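Local coordinates for sulfur oxidation protein SOXB (Thermus thermophilus, PDB 2WDD), which hydrolyses a sulfur-sulfur bond in the Sox sulfur oxidation pathway, probably releasing sulfate from a cysteine S-thiosulfonate at a dimanganese site, at residues 182-186 against 187-191; 229-233 against 234-238. All coordinates share one frame; numbering follows the deposited sequence.

Contact 1 of 2, residues 182-186 against 187-191; sequences GEFLS and YNIVD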
loop_
_atom_site.group_PDB
_atom_site.type_symbol
_atom_site.label_atom_id
_atom_site.label_comp_id
_atom_site.label_asym_id
_atom_site.label_seq_id
_atom_site.Cartn_x
_atom_site.Cartn_y
_atom_site.Cartn_z
ATOM N N GLY A 182 -8.713 20.054 1.958
ATOM C CA GLY A 182 -9.801 19.110 2.079
ATOM C C GLY A 182 -10.134 18.973 3.550
ATOM O O GLY A 182 -9.547 19.666 4.399
ATOM N N GLU A 183 -11.077 18.090 3.860
ATOM C CA GLU A 183 -11.474 17.836 5.234
ATOM C C GLU A 183 -11.038 16.442 5.676
ATOM O O GLU A 183 -11.521 15.438 5.158
ATOM C CB GLU A 183 -12.985 18.001 5.436
ATOM C CG GLU A 183 -13.375 17.697 6.868
ATOM C CD GLU A 183 -14.837 17.913 7.162
ATOM O OE1 GLU A 183 -15.176 17.959 8.356
ATOM O OE2 GLU A 183 -15.639 18.012 6.214
ATOM N N PHE A 184 -10.137 16.395 6.651
ATOM C CA PHE A 184 -9.633 15.133 7.186
ATOM C C PHE A 184 -10.698 14.493 8.074
ATOM O O PHE A 184 -11.282 15.163 8.927
ATOM C CB PHE A 184 -8.356 15.391 8.009
ATOM C CG PHE A 184 -7.675 14.135 8.486
ATOM C CD1 PHE A 184 -6.705 13.529 7.710
ATOM C CD2 PHE A 184 -8.020 13.549 9.693
ATOM C CE1 PHE A 184 -6.091 12.357 8.117
ATOM C CE2 PHE A 184 -7.414 12.375 10.114
ATOM C CZ PHE A 184 -6.445 11.777 9.321
ATOM N N LEU A 185 -10.958 13.206 7.863
ATOM C CA LEU A 185 -11.957 12.482 8.646
ATOM C C LEU A 185 -11.338 11.281 9.350
ATOM O O LEU A 185 -10.464 10.619 8.793
ATOM C CB LEU A 185 -13.076 11.960 7.730
ATOM C CG LEU A 185 -13.857 12.976 6.909
ATOM C CD1 LEU A 185 -14.821 12.264 5.961
ATOM C CD2 LEU A 185 -14.615 13.933 7.833
ATOM N N SER A 186 -11.843 10.967 10.539
ATOM C CA SER A 186 -11.451 9.766 11.269
ATOM C C SER A 186 -12.299 9.623 12.518
ATOM O O SER A 186 -12.259 10.484 13.398
ATOM C CB SER A 186 -9.963 9.771 11.633
ATOM O OG SER A 186 -9.158 9.356 10.532
ATOM N N TYR A 187 -13.080 8.552 12.596
ATOM C CA TYR A 187 -13.913 8.323 13.772
ATOM C C TYR A 187 -13.058 7.765 14.910
ATOM O O TYR A 187 -13.416 7.878 16.089
ATOM C CB TYR A 187 -15.037 7.316 13.452
ATOM C CG TYR A 187 -14.602 5.868 13.599
ATOM C CD1 TYR A 187 -14.749 5.191 14.810
ATOM C CD2 TYR A 187 -13.940 5.216 12.566
ATOM C CE1 TYR A 187 -14.305 3.887 14.967
ATOM C CE2 TYR A 187 -13.467 3.919 12.721
ATOM C CZ TYR A 187 -13.659 3.254 13.915
ATOM O OH TYR A 187 -13.187 1.972 14.068
ATOM N N ASN A 188 -11.926 7.153 14.554
ATOM C CA ASN A 188 -11.128 6.406 15.513
ATOM C C ASN A 188 -9.902 7.013 16.184
ATOM O O ASN A 188 -9.358 6.402 17.103
ATOM C CB ASN A 188 -10.789 5.009 14.968
ATOM C CG ASN A 188 -9.962 5.055 13.690
ATOM O OD1 ASN A 188 -10.203 5.868 12.789
ATOM N ND2 ASN A 188 -8.966 4.175 13.611
ATOM N N ILE A 189 -9.449 8.168 15.716
ATOM C CA ILE A 189 -8.275 8.801 16.308
ATOM C C ILE A 189 -8.780 9.626 17.487
ATOM O O ILE A 189 -9.485 10.616 17.300
ATOM C CB ILE A 189 -7.510 9.650 15.286
ATOM C CG1 ILE A 189 -7.025 8.759 14.131
ATOM C CG2 ILE A 189 -6.292 10.333 15.942
ATOM C CD1 ILE A 189 -6.441 9.515 12.962
ATOM N N VAL A 190 -8.446 9.186 18.696
ATOM C CA VAL A 190 -8.921 9.849 19.907
ATOM C C VAL A 190 -7.762 10.091 20.855
ATOM O O VAL A 190 -6.700 9.482 20.731
ATOM C CB VAL A 190 -10.026 9.007 20.601
ATOM C CG1 VAL A 190 -11.164 8.683 19.620
ATOM C CG2 VAL A 190 -9.442 7.717 21.206
ATOM N N ASP A 191 -7.978 10.962 21.829
ATOM C CA ASP A 191 -6.945 11.210 22.820
ATOM C C ASP A 191 -6.866 9.972 23.707
ATOM O O ASP A 191 -7.895 9.387 24.056
ATOM C CB ASP A 191 -7.328 12.410 23.680
ATOM C CG ASP A 191 -6.362 12.620 24.801
ATOM O OD1 ASP A 191 -5.227 13.038 24.508
ATOM O OD2 ASP A 191 -6.694 12.231 25.941
HETATM O O HOH W 1 -10.643 11.593 15.113
#

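Contact 2 of 2, residues 229-233 against 234-238; sequences SFTEG and LSFAL. With TBU (tertiary-butyl alcohol), chain E.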
loop_
_atom_site.group_PDB
_atom_site.type_symbol
_atom_site.label_atom_id
_atom_site.label_comp_id
_atom_site.label_asym_id
_atom_site.label_seq_id
_atom_site.Cartn_x
_atom_site.Cartn_y
_atom_site.Cartn_z
ATOM N N SER A 229 6.758 6.956 19.406
ATOM C CA SER A 229 6.917 8.389 19.592
ATOM C C SER A 229 6.107 9.216 18.600
ATOM O O SER A 229 5.711 10.341 18.895
ATOM C CB SER A 229 8.397 8.775 19.520
ATOM O OG SER A 229 8.925 8.527 18.228
ATOM N N PHE A 230 5.879 8.666 17.413
ATOM C CA PHE A 230 5.169 9.390 16.368
ATOM C C PHE A 230 3.711 9.677 16.716
ATOM O O PHE A 230 3.124 10.610 16.165
ATOM C CB PHE A 230 5.181 8.593 15.061
ATOM C CG PHE A 230 6.528 8.523 14.387
ATOM C CD1 PHE A 230 7.450 9.554 14.506
ATOM C CD2 PHE A 230 6.843 7.443 13.585
ATOM C CE1 PHE A 230 8.673 9.487 13.856
ATOM C CE2 PHE A 230 8.056 7.371 12.933
ATOM C CZ PHE A 230 8.975 8.392 13.065
ATOM N N THR A 231 3.113 8.823 17.545
ATOM C CA THR A 231 1.690 8.942 17.885
ATOM C C THR A 231 1.408 9.002 19.386
ATOM O O THR A 231 0.299 8.682 19.828
ATOM C CB THR A 231 0.878 7.792 17.262
ATOM O OG1 THR A 231 1.329 6.541 17.798
ATOM C CG2 THR A 231 1.037 7.774 15.748
ATOM N N GLU A 232 2.402 9.387 20.173
ATOM C CA GLU A 232 2.202 9.456 21.615
ATOM C C GLU A 232 1.049 10.404 21.951
ATOM O O GLU A 232 0.957 11.500 21.403
ATOM C CB GLU A 232 3.491 9.878 22.325
ATOM C CG GLU A 232 3.973 11.272 21.989
ATOM C CD GLU A 232 5.451 11.452 22.293
ATOM O OE1 GLU A 232 6.206 11.856 21.382
ATOM O OE2 GLU A 232 5.862 11.157 23.437
ATOM N N GLY A 233 0.146 9.951 22.815
ATOM C CA GLY A 233 -1.002 10.744 23.221
ATOM C C GLY A 233 -2.246 10.397 22.432
ATOM O O GLY A 233 -3.353 10.817 22.778
ATOM N N LEU A 234 -2.064 9.615 21.373
ATOM C CA LEU A 234 -3.185 9.210 20.532
ATOM C C LEU A 234 -3.501 7.726 20.605
ATOM O O LEU A 234 -2.601 6.893 20.755
ATOM C CB LEU A 234 -2.875 9.538 19.077
ATOM C CG LEU A 234 -2.566 11.000 18.772
ATOM C CD1 LEU A 234 -2.188 11.193 17.305
ATOM C CD2 LEU A 234 -3.765 11.846 19.141
ATOM N N SER A 235 -4.781 7.403 20.421
ATOM C CA SER A 235 -5.238 6.026 20.295
ATOM C C SER A 235 -5.931 5.954 18.930
ATOM O O SER A 235 -6.635 6.883 18.547
ATOM C CB SER A 235 -6.246 5.668 21.374
ATOM O OG SER A 235 -6.774 4.373 21.125
ATOM N N PHE A 236 -5.718 4.860 18.203
ATOM C CA PHE A 236 -6.306 4.655 16.876
ATOM C C PHE A 236 -7.191 3.403 16.917
ATOM O O PHE A 236 -7.647 2.909 15.878
ATOM C CB PHE A 236 -5.178 4.368 15.867
ATOM C CG PHE A 236 -4.422 5.581 15.423
ATOM C CD1 PHE A 236 -4.561 6.057 14.130
ATOM C CD2 PHE A 236 -3.517 6.211 16.268
ATOM C CE1 PHE A 236 -3.862 7.161 13.701
ATOM C CE2 PHE A 236 -2.825 7.336 15.838
ATOM C CZ PHE A 236 -3.015 7.818 14.559
ATOM N N ALA A 237 -7.340 2.820 18.101
ATOM C CA ALA A 237 -8.044 1.547 18.238
ATOM C C ALA A 237 -9.341 1.394 17.453
ATOM O O ALA A 237 -10.160 2.310 17.399
ATOM C CB ALA A 237 -8.280 1.217 19.709
ATOM N N LEU A 238 -9.517 0.218 16.858
ATOM C CA LEU A 238 -10.750 -0.111 16.163
ATOM C C LEU A 238 -11.814 -0.149 17.264
ATOM O O LEU A 238 -11.652 -0.847 18.270
ATOM C CB LEU A 238 -10.626 -1.491 15.505
ATOM C CG LEU A 238 -11.901 -2.110 14.928
ATOM C CD1 LEU A 238 -12.309 -1.394 13.653
ATOM C CD2 LEU A 238 -11.701 -3.594 14.670
HETATM O O TBU E . -4.028 2.780 19.309
HETATM C C TBU E . -4.204 1.819 20.377
HETATM C C1 TBU E . -4.819 2.484 21.580
HETATM C C2 TBU E . -5.125 0.638 20.034
HETATM C C3 TBU E . -2.839 1.278 20.769
#

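Contact 1 of 2, residues 182-186 against 187-191
Ser186 and Ile189 carry the side-chain contact across this local turn. The CD1 methyl of Ile189 comes 3.6 Å from Ser186 OG and also packs on Ser186 CB. Ile189 CG1 lies anti to the carbonyl carbon (chi1 -61°), and the extended chi2 carries CD1 back over the serine. The same methyl reaches the ring of Phe184 near its plane, at the CE2 edge, with CE2 and CD1 4.2 Å apart. The two side chains cross at about a right angle. Phe199 meets the Phe184 ring edge-to-face.

The turn joins two sheets. Residues around 183-184 form a weakly bonded strand at the edge of a mixed sheet, beside 159-160. Residues 190-191 pair with strand 234-235. The fold is consistent with the metallophosphoesterase-like domain of the 5'-nucleotidase family.

The polar contacts use a serine hydroxyl, an amide and a water. Ser186 OG donates to Leu185 O at 2.5 Å, well off the direction of the C=O bond (109°), and also bonds to Ser218 OG. One water lies within hydrogen-bonding distance of both Ser186 O (2.6 Å) and Ile189 O (2.7 Å) and bridges the two carbonyls. Ile189 N is buried with no partner in the model.

Asn188 CB lies over the centre of the Tyr187 ring, 3.5 Å above its plane. The Asn188 amide nitrogen bonds to Phe236 O and Ser218 O.

Contact 2 of 2, residues 229-233 against 234-238
A type II beta turn from Thr231 to Leu234 leads into strand 234-235 and the tertiary-butyl alcohol pocket beyond it. Leu234 N donates to Thr231 O at 3.0 Å with an N-H...O angle of 152°, which closes the turn. Gly233 has backbone angles at which a side chain would jam against the carbonyl of Glu232.

The Leu234 side chain folds back over the turn. Its CB packs 3.4 Å from Thr231 O, and CD2 lies 3.8 Å from Gly233 O. CG sits anti to the carbonyl carbon (chi1 -58°), which brings the branch onto Gly233. Trp166 and Leu198 touch the same side chain. With only an alanine in place of Leu234, the space over Gly233 would probably be left unfilled, and Trp166 and Leu198 would lose their apolar partner.

Further on, Thr231 CG2 meets Phe236 CE2 at 3.9 Å, approaching the ring obliquely. Thr231 OG1 points to another partner, Lys223 NZ, which also bonds to Leu234 O. Trp166 meets the Phe236 ring edge-to-face.

Phe236 N donates to the alcohol oxygen of TBU at 2.9 Å, almost straight (179°). Lys223 also lines the pocket. The Phe236 amide thus gives the alcohol oxygen a straight, directional bond, while the methyl carbon C2 lies against the Ala237 methyl.

How the contacts relate
The two contacts meet through strands 190-191 and 234-235, which form a small antiparallel sheet. Val190 O and Ser235 N, 2.8 Å apart, probably hydrogen-bond there. All the touching residues of contact 1 are buried, and it links that small sheet to the edge of the sheet that holds strands 183-184 and 159-160. Contact 2 is only partly buried, with Glu232 exposed. Their chemistry differs accordingly. Contact 1 relies on a bridging water and a serine hydroxyl. Contact 2 relies on direct backbone bonding, and its strand runs on into the pocket of a bound alcohol.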